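Local coordinates for phosphate-binding protein PstS (PDB 4N13) that binds inorganic phosphate with micromolar affinity and serves as the solute-binding component of the PstSACB ABC transporter that imports it, at residues A[61-66]-A[240-245]; A[102-107]-A[220-225]; A[106-111]-A[149-154]. All blocks are in the same frame, centred on the assembly; numbering follows the deposited sequence.

Contact 1 (A[61-66]-A[240-245])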
loop_
_atom_site.group_PDB
_atom_site.type_symbol
_atom_site.label_atom_id
_atom_site.label_comp_id
_atom_site.label_asym_id
_atom_site.label_seq_id
_atom_site.Cartn_x
_atom_site.Cartn_y
_atom_site.Cartn_z
ATOM N N TYR A 61 22.289 6.548 -6.472
ATOM C CA TYR A 61 21.074 6.811 -7.237
ATOM C C TYR A 61 20.820 8.316 -7.255
ATOM O O TYR A 61 21.165 9.014 -6.289
ATOM C CB TYR A 61 19.875 6.119 -6.582
ATOM C CG TYR A 61 20.056 4.626 -6.440
ATOM C CD1 TYR A 61 20.410 3.848 -7.528
ATOM C CD2 TYR A 61 19.904 4.002 -5.219
ATOM C CE1 TYR A 61 20.584 2.490 -7.413
ATOM C CE2 TYR A 61 20.084 2.621 -5.088
ATOM C CZ TYR A 61 20.443 1.879 -6.201
ATOM O OH TYR A 61 20.634 0.517 -6.116
ATOM N N LYS A 62 20.189 8.810 -8.325
ATOM C CA LYS A 62 19.682 10.181 -8.377
ATOM C C LYS A 62 18.219 10.289 -7.939
ATOM O O LYS A 62 17.740 11.375 -7.630
ATOM C CB LYS A 62 19.832 10.746 -9.783
ATOM C CG LYS A 62 21.258 11.070 -10.150
ATOM C CD LYS A 62 21.324 11.707 -11.528
ATOM C CE LYS A 62 22.750 11.892 -12.004
ATOM N NZ LYS A 62 22.775 12.281 -13.431
ATOM N N ILE A 63 17.504 9.163 -7.938
ATOM C CA ILE A 63 16.116 9.115 -7.498
ATOM C C ILE A 63 15.974 7.835 -6.696
ATOM O O ILE A 63 16.492 6.795 -7.107
ATOM C CB ILE A 63 15.110 9.055 -8.684
ATOM C CG1 ILE A 63 15.293 10.254 -9.627
ATOM C CG2 ILE A 63 13.682 8.940 -8.181
ATOM C CD1 ILE A 63 14.500 10.145 -10.919
ATOM N N ALA A 64 15.231 7.888 -5.593
ATOM C CA ALA A 64 14.808 6.685 -4.876
ATOM C C ALA A 64 13.294 6.582 -4.931
ATOM O O ALA A 64 12.596 7.592 -4.890
ATOM C CB ALA A 64 15.266 6.720 -3.428
ATOM N N ILE A 65 12.799 5.356 -5.022
ATOM C CA ILE A 65 11.366 5.107 -4.984
ATOM C C ILE A 65 11.058 4.372 -3.685
ATOM O O ILE A 65 11.625 3.309 -3.432
ATOM C CB ILE A 65 10.893 4.256 -6.164
ATOM C CG1 ILE A 65 11.325 4.886 -7.481
ATOM C CG2 ILE A 65 9.391 4.080 -6.077
ATOM C CD1 ILE A 65 10.688 6.242 -7.754
ATOM N N SER A 66 10.177 4.945 -2.852
ATOM C CA SER A 66 9.896 4.372 -1.544
ATOM C C SER A 66 8.418 4.091 -1.350
ATOM O O SER A 66 7.566 4.839 -1.815
ATOM C CB SER A 66 10.369 5.330 -0.448
ATOM O OG SER A 66 10.119 4.791 0.836
ATOM N N THR A 240 14.477 15.825 -13.594
ATOM C CA THR A 240 13.196 16.518 -13.684
ATOM C C THR A 240 12.345 15.968 -14.821
ATOM O O THR A 240 11.147 15.754 -14.666
ATOM C CB THR A 240 13.456 17.999 -13.899
ATOM O OG1 THR A 240 14.230 18.459 -12.799
ATOM C CG2 THR A 240 12.169 18.792 -13.993
ATOM N N GLN A 241 12.954 15.723 -15.966
ATOM C CA GLN A 241 12.216 15.181 -17.094
ATOM C C GLN A 241 11.608 13.816 -16.786
ATOM O O GLN A 241 10.465 13.553 -17.111
ATOM C CB GLN A 241 13.134 15.028 -18.295
ATOM C CG GLN A 241 13.549 16.348 -18.955
ATOM C CD GLN A 241 14.580 16.129 -20.050
ATOM O OE1 GLN A 241 15.515 15.350 -19.886
ATOM N NE2 GLN A 241 14.415 16.809 -21.161
ATOM N N PHE A 242 12.383 12.924 -16.203
ATOM C CA PHE A 242 11.847 11.595 -15.943
ATOM C C PHE A 242 10.729 11.644 -14.899
ATOM O O PHE A 242 9.723 10.972 -15.046
ATOM C CB PHE A 242 12.930 10.583 -15.535
ATOM C CG PHE A 242 12.404 9.184 -15.455
ATOM C CD1 PHE A 242 12.045 8.530 -16.618
ATOM C CD2 PHE A 242 12.194 8.539 -14.247
ATOM C CE1 PHE A 242 11.518 7.278 -16.588
ATOM C CE2 PHE A 242 11.675 7.257 -14.214
ATOM C CZ PHE A 242 11.347 6.635 -15.394
ATOM N N ILE A 243 10.908 12.429 -13.842
ATOM C CA ILE A 243 9.873 12.576 -12.828
ATOM C C ILE A 243 8.596 13.153 -13.437
ATOM O O ILE A 243 7.487 12.701 -13.120
ATOM C CB ILE A 243 10.386 13.424 -11.651
ATOM C CG1 ILE A 243 11.524 12.666 -10.966
ATOM C CG2 ILE A 243 9.234 13.787 -10.720
ATOM C CD1 ILE A 243 12.202 13.416 -9.852
ATOM N N ASP A 244 8.752 14.124 -14.326
ATOM C CA ASP A 244 7.609 14.694 -15.032
ATOM C C ASP A 244 6.879 13.628 -15.848
ATOM O O ASP A 244 5.645 13.612 -15.906
ATOM C CB ASP A 244 8.080 15.829 -15.931
ATOM C CG ASP A 244 6.970 16.414 -16.756
ATOM O OD1 ASP A 244 6.083 17.066 -16.178
ATOM O OD2 ASP A 244 6.983 16.209 -17.985
ATOM N N PHE A 245 7.607 12.678 -16.424
ATOM C CA PHE A 245 6.961 11.570 -17.123
ATOM C C PHE A 245 6.228 10.640 -16.153
ATOM O O PHE A 245 5.108 10.201 -16.416
ATOM C CB PHE A 245 7.973 10.781 -17.958
ATOM C CG PHE A 245 7.354 9.605 -18.663
ATOM C CD1 PHE A 245 6.601 9.787 -19.820
ATOM C CD2 PHE A 245 7.480 8.327 -18.157
ATOM C CE1 PHE A 245 6.010 8.715 -20.456
ATOM C CE2 PHE A 245 6.880 7.256 -18.795
ATOM C CZ PHE A 245 6.148 7.454 -19.948
#
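Right before I63, the residue that meets F242 and I243 of the helix, K62 NZ is gripped twice: it forms a salt bridge with D236 OD2 and a hydrogen bond to I13 O. That holds the entry to strand 63-66 against both the beginning of strand 12-18 and the loop leading into helix 237-246. Between 61-66 and 240-245 themselves there are no hydrogen bonds; the join is wholly apolar and small, burying 104 Å² in all.

The CA atoms of I63 and I243 come within 8.9 Å, and the two side chains fill that gap by running antiparallel, side by side. I63 runs out straight: CD1 lies trans to CA about the CB-CG1 bond (chi2 171°), which carries the methyl end all the way to the helix. There I63 CD1 rests on I243 CG1 at 3.9 Å, with I243 CD1 at 4.1 Å from the same methyl. I63 CD1 also comes up to the edge of the F242 ring, near its plane, 4.4 Å from CD2. One methyl group therefore touches both helix residues, beside a ring edge rather than over a ring face.

The surroundings complete a hydrophobic layer. Strand 63-66 lies between strand 12-18, its parallel neighbour, and the antiparallel strand 223-230. I63 packs on V14 of the first and I228 of the second, while I243 also reaches I228. F242 continues the layer onto I16 and onto M29 and I30 of helix 23-36, so helices 237-246 and 23-36 pack together against this part of the sheet.

Contact 2 (A[102-107]-A[220-225]); sequences ITEENL and YTIKRN
E104 and T221 meet head on, and here the contact is tight. The T221 hydroxyl sits above the flat of the E104 carboxylate, almost over its carbon: T221 OG1 is 3.0 Å from E104 CD. It is nearly as close to the two oxygens, 3.1 Å from E104 OE2 to T221 OG1 and 3.2 Å from E104 OE1 to T221 OG1, yet the angles are poor and neither pair is a hydrogen bond. A chi1 of 52° turns T221 OG1 toward the carboxylate face, and the methyl CG2 of T221 lies 3.5 Å from E104 OE1.

Towards the interior the fit slackens. I222 CD1 touches only the carboxylate, 4.0 Å from E104 OE2, and L107 CD2 stops 4.7 Å from I222 CD1; I222 leans on I143 of helix 138-151 instead, and L107 on F91. I222 is the centre of an inverse gamma turn, closed by a weak bond of 3.1 Å from K223 N to T221 O, just before strand 223-230 begins.

On the outer side, exposed T103 is the N-cap of helix 104-111: its OG1 accepts from N106 N at 3.2 Å, with an N-H...O angle of 162°. The N-H of E104 is taken by OD1 of N206, just past strand 201-205.

Because the hydroxyl approaches the face, it does not use the carboxylate as an acceptor, and OE1 finds its hydrogen bond outside the two segments. E104 stands in the first turn of its helix, where the helix end would tend to favour a negative charge. The chemistry is thus that of close polar packing, not of a bonded pair.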
loop_
_atom_site.group_PDB
_atom_site.type_symbol
_atom_site.label_atom_id
_atom_site.label_comp_id
_atom_site.label_asym_id
_atom_site.label_seq_id
_atom_site.Cartn_x
_atom_site.Cartn_y
_atom_site.Cartn_z
ATOM N N ILE A 102 -15.977 0.794 10.500
ATOM C CA ILE A 102 -15.144 0.562 11.661
ATOM C C ILE A 102 -14.107 1.671 11.728
ATOM O O ILE A 102 -13.658 2.179 10.705
ATOM C CB ILE A 102 -14.483 -0.839 11.603
ATOM C CG1 ILE A 102 -13.891 -1.207 12.960
ATOM C CG2 ILE A 102 -13.475 -0.929 10.471
ATOM C CD1 ILE A 102 -13.693 -2.649 13.138
ATOM N N THR A 103 -13.754 2.093 12.939
ATOM C CA THR A 103 -12.661 3.046 13.092
ATOM C C THR A 103 -11.326 2.305 12.992
ATOM O O THR A 103 -11.246 1.092 13.258
ATOM C CB THR A 103 -12.710 3.749 14.451
ATOM O OG1 THR A 103 -12.625 2.770 15.483
ATOM C CG2 THR A 103 -13.972 4.580 14.609
ATOM N N GLU A 104 -10.270 3.034 12.649
ATOM C CA GLU A 104 -8.943 2.437 12.621
ATOM C C GLU A 104 -8.571 1.826 13.957
ATOM O O GLU A 104 -7.967 0.761 14.003
ATOM C CB GLU A 104 -7.891 3.473 12.229
ATOM C CG GLU A 104 -7.745 3.669 10.726
ATOM C CD GLU A 104 -6.632 4.617 10.431
ATOM O OE1 GLU A 104 -6.875 5.813 10.618
ATOM O OE2 GLU A 104 -5.539 4.175 10.032
ATOM N N GLU A 105 -8.909 2.519 15.037
ATOM C CA GLU A 105 -8.586 2.034 16.366
ATOM C C GLU A 105 -9.233 0.675 16.628
ATOM O O GLU A 105 -8.576 -0.260 17.107
ATOM C CB GLU A 105 -9.020 3.027 17.433
ATOM C CG GLU A 105 -8.562 2.626 18.830
ATOM C CD GLU A 105 -7.110 3.004 19.165
ATOM O OE1 GLU A 105 -6.576 2.439 20.139
ATOM O OE2 GLU A 105 -6.496 3.851 18.475
ATOM N N ASN A 106 -10.525 0.557 16.335
ATOM C CA ASN A 106 -11.204 -0.701 16.584
ATOM C C ASN A 106 -10.742 -1.798 15.636
ATOM O O ASN A 106 -10.636 -2.969 16.024
ATOM C CB ASN A 106 -12.720 -0.529 16.548
ATOM C CG ASN A 106 -13.251 0.109 17.807
ATOM O OD1 ASN A 106 -12.632 0.016 18.855
ATOM N ND2 ASN A 106 -14.396 0.747 17.714
ATOM N N LEU A 107 -10.449 -1.423 14.399
ATOM C CA LEU A 107 -9.931 -2.377 13.444
ATOM C C LEU A 107 -8.592 -2.959 13.933
ATOM O O LEU A 107 -8.373 -4.176 13.874
ATOM C CB LEU A 107 -9.789 -1.688 12.096
ATOM C CG LEU A 107 -9.347 -2.564 10.926
ATOM C CD1 LEU A 107 -10.268 -3.739 10.696
ATOM C CD2 LEU A 107 -9.302 -1.713 9.667
ATOM N N TYR A 220 -9.042 8.121 3.127
ATOM C CA TYR A 220 -8.983 6.686 3.340
ATOM C C TYR A 220 -7.569 6.355 3.737
ATOM O O TYR A 220 -6.624 6.652 3.006
ATOM C CB TYR A 220 -9.350 5.909 2.101
ATOM C CG TYR A 220 -9.384 4.425 2.403
ATOM C CD1 TYR A 220 -10.465 3.860 3.054
ATOM C CD2 TYR A 220 -8.320 3.601 2.087
ATOM C CE1 TYR A 220 -10.501 2.520 3.342
ATOM C CE2 TYR A 220 -8.342 2.244 2.365
ATOM C CZ TYR A 220 -9.443 1.714 3.007
ATOM O OH TYR A 220 -9.530 0.380 3.310
ATOM N N THR A 221 -7.424 5.729 4.897
ATOM C CA THR A 221 -6.148 5.674 5.575
ATOM C C THR A 221 -5.307 4.409 5.325
ATOM O O THR A 221 -4.117 4.386 5.621
ATOM C CB THR A 221 -6.350 5.847 7.097
ATOM O OG1 THR A 221 -7.330 4.905 7.556
ATOM C CG2 THR A 221 -6.806 7.270 7.417
ATOM N N ILE A 222 -5.915 3.357 4.795
ATOM C CA ILE A 222 -5.228 2.064 4.690
ATOM C C ILE A 222 -4.523 1.918 3.338
ATOM O O ILE A 222 -5.001 1.248 2.431
ATOM C CB ILE A 222 -6.188 0.866 4.930
ATOM C CG1 ILE A 222 -7.161 1.129 6.079
ATOM C CG2 ILE A 222 -5.376 -0.398 5.178
ATOM C CD1 ILE A 222 -6.511 1.358 7.391
ATOM N N LYS A 223 -3.404 2.605 3.190
ATOM C CA LYS A 223 -2.628 2.527 1.964
ATOM C C LYS A 223 -1.210 2.949 2.216
ATOM O O LYS A 223 -0.947 3.746 3.109
ATOM C CB LYS A 223 -3.223 3.392 0.842
ATOM C CG LYS A 223 -3.000 4.905 0.961
ATOM C CD LYS A 223 -3.958 5.589 1.887
ATOM C CE LYS A 223 -3.822 7.117 1.829
ATOM N NZ LYS A 223 -2.513 7.559 2.415
ATOM N N ARG A 224 -0.302 2.405 1.415
ATOM C CA ARG A 224 1.044 2.932 1.300
ATOM C C ARG A 224 1.070 3.942 0.172
ATOM O O ARG A 224 0.488 3.734 -0.892
ATOM C CB ARG A 224 2.028 1.814 1.002
ATOM C CG ARG A 224 2.147 0.777 2.106
ATOM C CD ARG A 224 3.505 0.168 2.025
ATOM N NE ARG A 224 3.788 -0.946 2.925
ATOM C CZ ARG A 224 4.383 -0.845 4.114
ATOM N NH1 ARG A 224 4.679 0.338 4.638
ATOM N NH2 ARG A 224 4.675 -1.938 4.792
ATOM N N ASN A 225 1.754 5.042 0.419
ATOM C CA ASN A 225 1.969 6.077 -0.582
ATOM C C ASN A 225 3.311 5.820 -1.261
ATOM O O ASN A 225 4.354 5.811 -0.599
ATOM C CB ASN A 225 1.988 7.455 0.095
ATOM C CG ASN A 225 0.622 7.908 0.611
ATOM O OD1 ASN A 225 -0.354 7.199 0.528
ATOM N ND2 ASN A 225 0.567 9.130 1.137
#

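Contact 3 (A[106-111]-A[149-154])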
loop_
_atom_site.group_PDB
_atom_site.type_symbol
_atom_site.label_atom_id
_atom_site.label_comp_id
_atom_site.label_asym_id
_atom_site.label_seq_id
_atom_site.Cartn_x
_atom_site.Cartn_y
_atom_site.Cartn_z
ATOM N N ASN A 106 -10.525 0.557 16.335
ATOM C CA ASN A 106 -11.204 -0.701 16.584
ATOM C C ASN A 106 -10.742 -1.798 15.636
ATOM O O ASN A 106 -10.636 -2.969 16.024
ATOM C CB ASN A 106 -12.720 -0.529 16.548
ATOM C CG ASN A 106 -13.251 0.109 17.807
ATOM O OD1 ASN A 106 -12.632 0.016 18.855
ATOM N ND2 ASN A 106 -14.396 0.747 17.714
ATOM N N LEU A 107 -10.449 -1.423 14.399
ATOM C CA LEU A 107 -9.931 -2.377 13.444
ATOM C C LEU A 107 -8.592 -2.959 13.933
ATOM O O LEU A 107 -8.373 -4.176 13.874
ATOM C CB LEU A 107 -9.789 -1.688 12.096
ATOM C CG LEU A 107 -9.347 -2.564 10.926
ATOM C CD1 LEU A 107 -10.268 -3.739 10.696
ATOM C CD2 LEU A 107 -9.302 -1.713 9.667
ATOM N N ALA A 108 -7.709 -2.094 14.415
ATOM C CA ALA A 108 -6.429 -2.546 14.944
ATOM C C ALA A 108 -6.610 -3.480 16.133
ATOM O O ALA A 108 -5.855 -4.430 16.289
ATOM C CB ALA A 108 -5.582 -1.368 15.327
ATOM N N LYS A 109 -7.616 -3.234 16.964
ATOM C CA LYS A 109 -7.892 -4.093 18.103
ATOM C C LYS A 109 -8.484 -5.437 17.672
ATOM O O LYS A 109 -8.307 -6.437 18.365
ATOM C CB LYS A 109 -8.823 -3.367 19.077
ATOM C CG LYS A 109 -8.135 -2.256 19.856
ATOM C CD LYS A 109 -9.142 -1.465 20.687
ATOM C CE LYS A 109 -8.467 -0.403 21.517
ATOM N NZ LYS A 109 -9.447 0.315 22.364
ATOM N N ILE A 110 -9.186 -5.502 16.535
ATOM C CA ILE A 110 -9.583 -6.818 15.990
ATOM C C ILE A 110 -8.314 -7.546 15.529
ATOM O O ILE A 110 -8.095 -8.728 15.820
ATOM C CB ILE A 110 -10.606 -6.686 14.833
ATOM C CG1 ILE A 110 -11.934 -6.160 15.372
ATOM C CG2 ILE A 110 -10.759 -8.006 14.102
ATOM C CD1 ILE A 110 -12.965 -5.841 14.323
ATOM N N LEU A 111 -7.453 -6.821 14.837
ATOM C CA LEU A 111 -6.255 -7.416 14.276
ATOM C C LEU A 111 -5.296 -7.951 15.318
ATOM O O LEU A 111 -4.620 -8.943 15.051
ATOM C CB LEU A 111 -5.537 -6.418 13.356
ATOM C CG LEU A 111 -6.318 -6.007 12.122
ATOM C CD1 LEU A 111 -5.634 -4.872 11.393
ATOM C CD2 LEU A 111 -6.456 -7.178 11.220
ATOM N N ASN A 149 1.469 -1.067 14.090
ATOM C CA ASN A 149 2.625 -0.335 14.595
ATOM C C ASN A 149 2.314 1.124 14.891
ATOM O O ASN A 149 3.025 1.753 15.648
ATOM C CB ASN A 149 3.796 -0.416 13.615
ATOM C CG ASN A 149 4.410 -1.792 13.558
ATOM O OD1 ASN A 149 4.084 -2.669 14.358
ATOM N ND2 ASN A 149 5.309 -1.993 12.605
ATOM N N LYS A 150 1.251 1.659 14.301
ATOM C CA LYS A 150 0.869 3.047 14.542
ATOM C C LYS A 150 -0.116 3.185 15.695
ATOM O O LYS A 150 -0.071 4.156 16.441
ATOM C CB LYS A 150 0.300 3.679 13.276
ATOM C CG LYS A 150 1.332 3.727 12.156
ATOM C CD LYS A 150 0.968 4.701 11.062
ATOM C CE LYS A 150 1.965 4.642 9.930
ATOM N NZ LYS A 150 1.652 5.638 8.877
ATOM N N ILE A 151 -0.993 2.203 15.865
ATOM C CA ILE A 151 -2.027 2.314 16.887
ATOM C C ILE A 151 -1.505 1.937 18.278
ATOM O O ILE A 151 -1.917 2.525 19.274
ATOM C CB ILE A 151 -3.261 1.435 16.533
ATOM C CG1 ILE A 151 -4.055 1.993 15.347
ATOM C CG2 ILE A 151 -4.168 1.271 17.732
ATOM C CD1 ILE A 151 -4.649 3.317 15.582
ATOM N N PHE A 152 -0.632 0.940 18.337
ATOM C CA PHE A 152 -0.176 0.388 19.613
ATOM C C PHE A 152 1.234 0.841 19.969
ATOM O O PHE A 152 2.095 0.959 19.108
ATOM C CB PHE A 152 -0.267 -1.134 19.577
ATOM C CG PHE A 152 -1.668 -1.623 19.395
ATOM C CD1 PHE A 152 -2.061 -2.263 18.234
ATOM C CD2 PHE A 152 -2.618 -1.397 20.372
ATOM C CE1 PHE A 152 -3.361 -2.678 18.058
ATOM C CE2 PHE A 152 -3.925 -1.825 20.202
ATOM C CZ PHE A 152 -4.292 -2.463 19.037
ATOM N N LYS A 153 1.460 1.070 21.251
ATOM C CA LYS A 153 2.710 1.629 21.724
ATOM C C LYS A 153 3.856 0.624 21.751
ATOM O O LYS A 153 4.996 0.965 21.439
ATOM C CB LYS A 153 2.498 2.200 23.129
ATOM C CG LYS A 153 3.680 2.981 23.651
ATOM C CD LYS A 153 3.403 3.630 25.005
ATOM C CE LYS A 153 3.417 2.597 26.109
ATOM N NZ LYS A 153 3.204 3.181 27.462
ATOM N N THR A 154 3.561 -0.612 22.130
ATOM C CA THR A 154 4.606 -1.607 22.362
ATOM C C THR A 154 4.635 -2.693 21.297
ATOM O O THR A 154 3.633 -2.971 20.646
ATOM C CB THR A 154 4.442 -2.293 23.730
ATOM O OG1 THR A 154 3.295 -3.147 23.698
ATOM C CG2 THR A 154 4.300 -1.256 24.847
#
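A108 and I151 bring the two backbones closest, their CA atoms 6.8 Å apart. A108 is in the middle of the short helix 104-111, and I151 is the last residue of helix 138-151. At F152 the chain leaves helical conformation (phi -104°, psi 143°), and this change of course keeps both I151 and F152 turned to the same helix.

A108 is the centre of the packing. Its CB sits against the branch point of I151, 3.7 Å from I151 CG1 and 3.8 Å from I151 CG2, and also meets F152 CE1 at 3.8 Å. The F152 ring comes in edge first: A108 O lies in the ring plane, 3.5 Å from F152 CE1, so the partly positive rim of the ring faces a carbonyl oxygen. K109 CG meets the same edge, near the ring plane, 3.9 Å from F152 CZ. One face of the ring is covered from within its own segment, where I151 CG2 stands 3.8 Å above the plane, over the centre.

N112 and E114 adjoin the ring beyond the helix end, while L111 packs on L147 and L148. This is a close helix-to-helix approach through an alanine, in a lobe of the periplasmic binding protein fold; the opposite end of helix 138-151 begins at G138 and S139, which probably bind phosphate.

Contacts 2 and 3 are neighbours, with centres about 10 Å apart; they share N106 and L107 of helix 104-111, one reaching the start of strand 223-230 and the other the end of helix 138-151. Contact 1 lies on the opposite side of the chain's centre, its centre about 29 Å from that of contact 2 and 34 Å from that of contact 3. Along the chain, 61-66 comes first and 240-245 last, so contact 1 brackets the others. Strand 223-230 links the two sides: it starts at contact 2, pairs with strand 63-66, and leads to helix 237-246, as befits a two-lobed binding protein whose chain crosses between lobes.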